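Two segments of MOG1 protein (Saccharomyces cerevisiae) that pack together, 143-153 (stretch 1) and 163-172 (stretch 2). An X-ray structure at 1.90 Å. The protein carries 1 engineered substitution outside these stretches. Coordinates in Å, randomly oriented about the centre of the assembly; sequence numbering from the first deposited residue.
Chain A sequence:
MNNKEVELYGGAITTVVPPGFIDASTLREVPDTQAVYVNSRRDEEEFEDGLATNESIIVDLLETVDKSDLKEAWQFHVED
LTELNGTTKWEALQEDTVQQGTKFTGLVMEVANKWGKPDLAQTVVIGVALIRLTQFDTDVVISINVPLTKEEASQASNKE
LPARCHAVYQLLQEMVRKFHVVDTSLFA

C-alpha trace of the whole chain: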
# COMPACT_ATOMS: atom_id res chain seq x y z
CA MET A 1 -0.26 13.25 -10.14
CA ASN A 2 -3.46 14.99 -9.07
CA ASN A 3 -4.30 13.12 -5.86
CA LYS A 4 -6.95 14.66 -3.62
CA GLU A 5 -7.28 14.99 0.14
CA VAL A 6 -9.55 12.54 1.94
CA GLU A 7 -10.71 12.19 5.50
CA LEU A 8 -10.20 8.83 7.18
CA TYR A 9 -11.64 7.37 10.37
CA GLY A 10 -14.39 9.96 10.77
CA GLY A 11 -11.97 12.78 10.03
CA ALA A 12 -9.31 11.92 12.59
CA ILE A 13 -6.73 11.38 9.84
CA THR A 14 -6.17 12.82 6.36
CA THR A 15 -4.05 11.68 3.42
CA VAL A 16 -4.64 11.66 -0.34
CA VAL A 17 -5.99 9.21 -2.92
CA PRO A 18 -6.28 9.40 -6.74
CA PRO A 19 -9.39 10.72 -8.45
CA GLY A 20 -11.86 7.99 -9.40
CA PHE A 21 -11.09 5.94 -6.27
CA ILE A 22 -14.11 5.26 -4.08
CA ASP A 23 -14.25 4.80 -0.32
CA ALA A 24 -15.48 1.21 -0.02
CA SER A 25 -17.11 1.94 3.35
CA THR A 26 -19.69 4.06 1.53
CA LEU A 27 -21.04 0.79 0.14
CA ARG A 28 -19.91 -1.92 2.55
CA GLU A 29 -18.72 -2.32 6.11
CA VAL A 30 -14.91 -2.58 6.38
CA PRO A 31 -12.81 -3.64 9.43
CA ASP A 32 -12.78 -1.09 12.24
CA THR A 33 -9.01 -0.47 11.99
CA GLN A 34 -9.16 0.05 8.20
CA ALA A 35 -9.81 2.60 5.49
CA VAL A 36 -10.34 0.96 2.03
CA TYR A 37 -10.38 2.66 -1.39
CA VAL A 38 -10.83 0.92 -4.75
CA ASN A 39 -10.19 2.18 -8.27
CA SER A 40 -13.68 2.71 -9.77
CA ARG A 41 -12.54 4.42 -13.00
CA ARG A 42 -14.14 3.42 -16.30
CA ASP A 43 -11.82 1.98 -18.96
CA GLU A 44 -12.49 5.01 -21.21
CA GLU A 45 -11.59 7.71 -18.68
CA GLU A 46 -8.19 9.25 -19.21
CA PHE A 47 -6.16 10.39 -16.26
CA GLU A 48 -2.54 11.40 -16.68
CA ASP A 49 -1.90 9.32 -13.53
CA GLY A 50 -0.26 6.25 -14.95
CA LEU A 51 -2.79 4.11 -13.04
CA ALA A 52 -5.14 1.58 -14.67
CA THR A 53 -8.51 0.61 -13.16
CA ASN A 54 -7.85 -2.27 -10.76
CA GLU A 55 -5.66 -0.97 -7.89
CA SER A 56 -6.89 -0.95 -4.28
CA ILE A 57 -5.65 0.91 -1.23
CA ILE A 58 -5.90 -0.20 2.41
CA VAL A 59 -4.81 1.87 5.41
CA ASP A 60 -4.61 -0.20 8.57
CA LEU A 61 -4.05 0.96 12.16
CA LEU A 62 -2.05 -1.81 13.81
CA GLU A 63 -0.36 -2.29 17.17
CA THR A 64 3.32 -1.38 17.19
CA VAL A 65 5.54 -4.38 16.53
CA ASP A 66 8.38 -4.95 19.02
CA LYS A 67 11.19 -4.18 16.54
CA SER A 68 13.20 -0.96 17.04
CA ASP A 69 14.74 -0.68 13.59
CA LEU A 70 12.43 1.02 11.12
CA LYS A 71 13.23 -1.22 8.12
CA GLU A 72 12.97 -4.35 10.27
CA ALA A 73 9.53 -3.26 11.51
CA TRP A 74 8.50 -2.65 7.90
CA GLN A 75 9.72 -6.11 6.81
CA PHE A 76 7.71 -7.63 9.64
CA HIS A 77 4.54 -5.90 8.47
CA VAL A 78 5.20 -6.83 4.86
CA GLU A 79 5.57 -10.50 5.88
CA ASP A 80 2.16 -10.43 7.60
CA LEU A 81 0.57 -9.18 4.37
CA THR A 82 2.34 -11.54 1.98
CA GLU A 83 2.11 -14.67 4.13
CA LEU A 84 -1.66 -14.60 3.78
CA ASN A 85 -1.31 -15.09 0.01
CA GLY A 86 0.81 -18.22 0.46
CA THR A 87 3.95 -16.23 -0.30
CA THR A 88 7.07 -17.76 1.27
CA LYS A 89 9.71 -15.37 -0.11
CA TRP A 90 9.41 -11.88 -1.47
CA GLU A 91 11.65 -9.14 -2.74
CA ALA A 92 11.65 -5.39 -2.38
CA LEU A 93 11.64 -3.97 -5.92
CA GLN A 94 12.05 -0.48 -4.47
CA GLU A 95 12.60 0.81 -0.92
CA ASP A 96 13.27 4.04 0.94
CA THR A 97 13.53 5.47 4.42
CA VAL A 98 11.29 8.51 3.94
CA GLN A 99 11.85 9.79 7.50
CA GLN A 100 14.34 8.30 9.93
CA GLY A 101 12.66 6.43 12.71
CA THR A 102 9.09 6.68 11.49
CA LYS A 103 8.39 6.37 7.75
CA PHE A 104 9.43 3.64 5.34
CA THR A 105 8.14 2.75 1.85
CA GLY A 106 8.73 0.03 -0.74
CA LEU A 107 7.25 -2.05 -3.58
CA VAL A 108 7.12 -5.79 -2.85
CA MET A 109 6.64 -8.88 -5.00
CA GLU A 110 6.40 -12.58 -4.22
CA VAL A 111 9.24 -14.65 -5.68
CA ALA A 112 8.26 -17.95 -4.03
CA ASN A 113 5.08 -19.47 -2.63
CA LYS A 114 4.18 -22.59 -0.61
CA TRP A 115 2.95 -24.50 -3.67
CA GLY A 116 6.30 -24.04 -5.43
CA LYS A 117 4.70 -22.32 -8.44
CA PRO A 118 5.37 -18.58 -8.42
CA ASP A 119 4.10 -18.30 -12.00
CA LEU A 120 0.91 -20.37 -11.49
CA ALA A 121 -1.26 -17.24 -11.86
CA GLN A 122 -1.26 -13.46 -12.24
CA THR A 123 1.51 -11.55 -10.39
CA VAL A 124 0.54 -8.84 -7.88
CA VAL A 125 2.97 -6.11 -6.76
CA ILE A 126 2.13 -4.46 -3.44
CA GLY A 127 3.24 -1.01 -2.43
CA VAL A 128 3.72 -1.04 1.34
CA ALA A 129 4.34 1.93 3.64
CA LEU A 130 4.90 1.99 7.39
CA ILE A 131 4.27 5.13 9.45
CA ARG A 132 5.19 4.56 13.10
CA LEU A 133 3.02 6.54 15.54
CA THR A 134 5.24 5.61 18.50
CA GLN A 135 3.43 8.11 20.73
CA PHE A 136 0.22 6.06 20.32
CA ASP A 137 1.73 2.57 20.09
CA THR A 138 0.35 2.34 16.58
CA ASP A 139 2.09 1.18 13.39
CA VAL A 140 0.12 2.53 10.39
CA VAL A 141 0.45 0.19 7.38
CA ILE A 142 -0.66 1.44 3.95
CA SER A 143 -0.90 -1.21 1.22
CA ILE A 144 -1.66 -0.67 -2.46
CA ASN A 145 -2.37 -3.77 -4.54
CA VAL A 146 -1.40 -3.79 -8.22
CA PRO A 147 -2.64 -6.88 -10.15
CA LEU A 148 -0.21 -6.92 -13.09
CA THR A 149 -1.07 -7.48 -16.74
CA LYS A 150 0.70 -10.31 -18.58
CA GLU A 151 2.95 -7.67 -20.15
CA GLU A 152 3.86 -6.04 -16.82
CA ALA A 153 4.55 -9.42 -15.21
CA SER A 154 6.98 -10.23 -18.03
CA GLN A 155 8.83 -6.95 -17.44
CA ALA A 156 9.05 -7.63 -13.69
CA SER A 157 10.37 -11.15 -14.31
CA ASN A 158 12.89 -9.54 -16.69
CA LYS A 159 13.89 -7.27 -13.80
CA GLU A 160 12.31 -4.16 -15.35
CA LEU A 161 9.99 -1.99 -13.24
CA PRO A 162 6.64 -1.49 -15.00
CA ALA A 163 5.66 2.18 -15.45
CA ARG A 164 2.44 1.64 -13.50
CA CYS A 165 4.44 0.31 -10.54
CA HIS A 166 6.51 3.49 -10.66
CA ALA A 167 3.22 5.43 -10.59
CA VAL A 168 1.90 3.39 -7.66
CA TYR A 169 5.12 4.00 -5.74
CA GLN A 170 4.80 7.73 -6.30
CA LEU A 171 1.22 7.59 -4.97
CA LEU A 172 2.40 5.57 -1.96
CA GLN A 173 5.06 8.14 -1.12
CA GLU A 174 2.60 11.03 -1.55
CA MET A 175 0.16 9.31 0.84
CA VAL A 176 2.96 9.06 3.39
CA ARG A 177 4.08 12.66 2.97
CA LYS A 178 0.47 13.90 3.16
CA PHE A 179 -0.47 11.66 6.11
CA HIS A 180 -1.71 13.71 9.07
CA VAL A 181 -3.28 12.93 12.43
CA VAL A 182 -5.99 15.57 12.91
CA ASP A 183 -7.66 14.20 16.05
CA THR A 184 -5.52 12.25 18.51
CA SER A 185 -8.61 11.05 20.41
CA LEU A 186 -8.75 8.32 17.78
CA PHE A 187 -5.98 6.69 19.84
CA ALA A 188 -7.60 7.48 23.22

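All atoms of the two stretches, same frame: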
# COMPACT_ATOMS: atom_id res chain seq x y z
N SER A 143 -1.22 -0.26 2.29
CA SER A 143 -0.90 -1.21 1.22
C SER A 143 -1.68 -0.85 -0.05
O SER A 143 -2.83 -0.43 0.02
CB SER A 143 -1.20 -2.68 1.62
OG SER A 143 -2.49 -2.87 2.20
N ILE A 144 -1.01 -0.97 -1.19
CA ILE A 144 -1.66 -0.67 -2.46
C ILE A 144 -1.39 -1.89 -3.33
O ILE A 144 -0.25 -2.19 -3.65
CB ILE A 144 -1.08 0.60 -3.13
CG1 ILE A 144 -1.21 1.81 -2.19
CG2 ILE A 144 -1.87 0.87 -4.46
CD1 ILE A 144 -0.66 3.17 -2.76
N ASN A 145 -2.47 -2.57 -3.71
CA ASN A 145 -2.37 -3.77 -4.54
C ASN A 145 -2.42 -3.43 -6.02
O ASN A 145 -3.27 -2.66 -6.45
CB ASN A 145 -3.51 -4.72 -4.19
CG ASN A 145 -3.58 -5.00 -2.74
OD1 ASN A 145 -2.65 -5.62 -2.17
ND2 ASN A 145 -4.65 -4.55 -2.09
N VAL A 146 -1.49 -4.02 -6.79
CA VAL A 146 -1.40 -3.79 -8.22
C VAL A 146 -1.39 -5.13 -8.97
O VAL A 146 -0.34 -5.75 -9.15
CB VAL A 146 -0.10 -3.01 -8.57
CG1 VAL A 146 -0.18 -2.48 -10.01
CG2 VAL A 146 0.14 -1.89 -7.53
N PRO A 147 -2.57 -5.61 -9.41
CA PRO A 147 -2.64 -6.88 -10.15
C PRO A 147 -2.04 -6.58 -11.52
O PRO A 147 -2.62 -5.80 -12.29
CB PRO A 147 -4.15 -7.19 -10.22
CG PRO A 147 -4.74 -6.34 -9.02
CD PRO A 147 -3.92 -5.08 -9.11
N LEU A 148 -0.90 -7.20 -11.83
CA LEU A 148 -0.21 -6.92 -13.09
C LEU A 148 -0.79 -7.59 -14.33
O LEU A 148 -1.36 -8.67 -14.25
CB LEU A 148 1.27 -7.32 -13.02
CG LEU A 148 2.14 -6.78 -11.88
CD1 LEU A 148 3.60 -7.17 -12.10
CD2 LEU A 148 1.99 -5.25 -11.84
N THR A 149 -0.60 -6.94 -15.47
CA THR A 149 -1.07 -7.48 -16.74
C THR A 149 -0.00 -8.51 -17.11
O THR A 149 1.06 -8.58 -16.48
CB THR A 149 -1.10 -6.40 -17.85
OG1 THR A 149 0.23 -5.92 -18.06
CG2 THR A 149 -1.98 -5.23 -17.46
N LYS A 150 -0.28 -9.32 -18.13
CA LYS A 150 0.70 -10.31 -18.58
C LYS A 150 1.98 -9.58 -19.00
O LYS A 150 3.10 -10.03 -18.71
CB LYS A 150 0.13 -11.08 -19.78
CG LYS A 150 1.12 -12.05 -20.46
CD LYS A 150 0.46 -12.67 -21.72
CE LYS A 150 1.20 -13.89 -22.28
NZ LYS A 150 0.42 -14.44 -23.46
N GLU A 151 1.81 -8.46 -19.68
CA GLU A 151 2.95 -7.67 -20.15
C GLU A 151 3.80 -7.14 -19.00
O GLU A 151 5.04 -7.23 -19.03
CB GLU A 151 2.45 -6.51 -21.00
CG GLU A 151 3.54 -5.61 -21.52
CD GLU A 151 3.85 -5.86 -22.98
OE1 GLU A 151 3.86 -7.05 -23.40
OE2 GLU A 151 4.09 -4.87 -23.73
N GLU A 152 3.14 -6.57 -17.99
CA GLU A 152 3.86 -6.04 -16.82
C GLU A 152 4.56 -7.15 -16.03
O GLU A 152 5.63 -6.93 -15.47
CB GLU A 152 2.89 -5.27 -15.91
CG GLU A 152 2.29 -4.00 -16.53
CD GLU A 152 1.11 -3.44 -15.70
OE1 GLU A 152 0.42 -4.25 -15.03
OE2 GLU A 152 0.87 -2.21 -15.75
N ALA A 153 3.94 -8.32 -15.95
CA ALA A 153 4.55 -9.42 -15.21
C ALA A 153 5.83 -9.88 -15.91
O ALA A 153 6.81 -10.22 -15.26
CB ALA A 153 3.56 -10.58 -15.08
N ALA A 163 5.98 0.76 -15.67
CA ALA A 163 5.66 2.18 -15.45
C ALA A 163 4.56 2.36 -14.41
O ALA A 163 4.60 3.30 -13.61
CB ALA A 163 5.20 2.83 -16.77
N ARG A 164 3.56 1.49 -14.44
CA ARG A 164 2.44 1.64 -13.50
C ARG A 164 2.92 1.42 -12.07
O ARG A 164 2.40 2.04 -11.15
CB ARG A 164 1.30 0.66 -13.83
CG ARG A 164 0.07 0.88 -12.95
CD ARG A 164 -1.18 0.25 -13.56
NE ARG A 164 -1.08 -1.19 -13.77
CZ ARG A 164 -1.87 -2.09 -13.19
NH1 ARG A 164 -2.81 -1.70 -12.33
NH2 ARG A 164 -1.77 -3.38 -13.51
N CYS A 165 3.89 0.53 -11.88
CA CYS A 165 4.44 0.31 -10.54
C CYS A 165 5.16 1.57 -10.07
O CYS A 165 5.11 1.93 -8.90
CB CYS A 165 5.39 -0.87 -10.55
SG CYS A 165 4.48 -2.43 -10.77
N HIS A 166 5.83 2.24 -11.00
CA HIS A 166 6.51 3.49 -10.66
C HIS A 166 5.44 4.52 -10.23
O HIS A 166 5.65 5.32 -9.28
CB HIS A 166 7.29 4.00 -11.88
CG HIS A 166 8.07 5.25 -11.61
ND1 HIS A 166 7.48 6.48 -11.46
CD2 HIS A 166 9.40 5.44 -11.40
CE1 HIS A 166 8.41 7.38 -11.16
NE2 HIS A 166 9.58 6.77 -11.12
N ALA A 167 4.30 4.49 -10.90
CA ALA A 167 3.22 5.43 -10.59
C ALA A 167 2.65 5.10 -9.21
O ALA A 167 2.43 6.00 -8.39
CB ALA A 167 2.14 5.34 -11.65
N VAL A 168 2.42 3.81 -8.95
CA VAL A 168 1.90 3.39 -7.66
C VAL A 168 2.86 3.78 -6.52
O VAL A 168 2.45 4.23 -5.46
CB VAL A 168 1.64 1.87 -7.64
CG1 VAL A 168 1.41 1.37 -6.19
CG2 VAL A 168 0.43 1.59 -8.53
N TYR A 169 4.16 3.65 -6.77
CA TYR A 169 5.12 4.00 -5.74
C TYR A 169 5.09 5.50 -5.48
O TYR A 169 5.28 5.93 -4.35
CB TYR A 169 6.53 3.56 -6.14
CG TYR A 169 7.49 3.62 -4.97
CD1 TYR A 169 7.31 2.81 -3.85
CD2 TYR A 169 8.61 4.45 -5.01
CE1 TYR A 169 8.23 2.82 -2.79
CE2 TYR A 169 9.53 4.48 -3.96
CZ TYR A 169 9.34 3.66 -2.86
OH TYR A 169 10.27 3.66 -1.85
N GLN A 170 4.87 6.29 -6.52
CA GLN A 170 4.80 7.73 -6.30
C GLN A 170 3.57 8.04 -5.44
O GLN A 170 3.63 8.82 -4.49
CB GLN A 170 4.70 8.49 -7.62
CG GLN A 170 4.71 9.99 -7.40
CD GLN A 170 4.70 10.77 -8.70
OE1 GLN A 170 5.11 10.25 -9.76
NE2 GLN A 170 4.26 12.02 -8.64
N LEU A 171 2.45 7.39 -5.76
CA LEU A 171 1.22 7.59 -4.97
C LEU A 171 1.48 7.22 -3.52
O LEU A 171 1.13 7.96 -2.60
CB LEU A 171 0.08 6.72 -5.52
CG LEU A 171 -1.15 6.53 -4.64
CD1 LEU A 171 -1.82 7.88 -4.35
CD2 LEU A 171 -2.13 5.59 -5.35
N LEU A 172 2.11 6.06 -3.31
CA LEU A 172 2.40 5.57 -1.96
C LEU A 172 3.20 6.61 -1.18
O LEU A 172 2.88 6.93 -0.02
CB LEU A 172 3.18 4.26 -2.04
CG LEU A 172 3.45 3.59 -0.68
CD1 LEU A 172 2.14 2.98 -0.11
CD2 LEU A 172 4.53 2.48 -0.88
O HOH W 1 2.95 -0.59 -16.52

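This is a strand-on-helix contact in which a small apolar seam at one end gives way, at the other, to a buried arginine bound by a glutamate and a backbone carbonyl. The strand 143-147 and the helix 163-172 run nearly antiparallel, with 166° between their N-to-C directions and 9.7 Å between their axes at closest approach, a spacing that leaves room for one layer of interlocking side chains. The register is consistent with that direction: the CA atoms of Ile144 and Leu172 lie 7.5 Å apart, as do those of Val146 and Cys165. Together the two stretches bury 488 Å².

Strand alternation sets which strand side chains face the helix. The CA-to-CB bonds of Ile144 and Val146 point toward the helix, whereas those of Ser143, Asn145 and Pro147 point away. On the helix, Arg164, Val168 and Leu171 point toward the strand, at the three- and four-residue spacing that keeps side chains on one face of a helix. Ile144, with chi1 m and chi2 t, reaches three of the helix residues: its CG2 is 3.7 Å from Val168 CG1, and its CD1 is 3.8 Å from Leu171 CD2 and 3.9 Å from Leu172 CD1. Val168 also meets Val146, CG2 to CG2 at 3.6 Å, and so touches both inward-facing strand residues. Beyond the strand, Leu148 starts sideways but its end comes nearer, placing CD2 3.9 Å from Cys165 SG.

Arg164 supplies the polar part and has the largest covered area of any residue here, 101 Å². Its guanidinium makes a two-point salt bridge with Glu152: NH2 donates to OE1 at 2.8 Å (N-H...O angle 164°) and NE donates to OE2 at 3.0 Å (174°), so each carboxylate oxygen meets a nearly linear N-H. Arg164 NH2 also donates to Pro147 O at 2.8 Å, with an N-H...O angle of 150°, tying the arginine to the end of the strand. Both acceptors lie near the guanidinium plane, as in-plane N-H bonds require, while Val146 CG1 covers one face and approaches Arg164 NH1 to 3.6 Å.

Glu152 is itself held by the turn that begins its helix. Thr149, at the N-cap, accepts from Glu152 N through OG1 at 3.0 Å, and Thr149 N donates to Glu152 OE1 at 2.9 Å. That reciprocal pair helps position the carboxylate for Arg164. A water adds a further link, donating to Glu152 OE2 at 2.7 Å and accepting from Arg164 N at 3.0 Å.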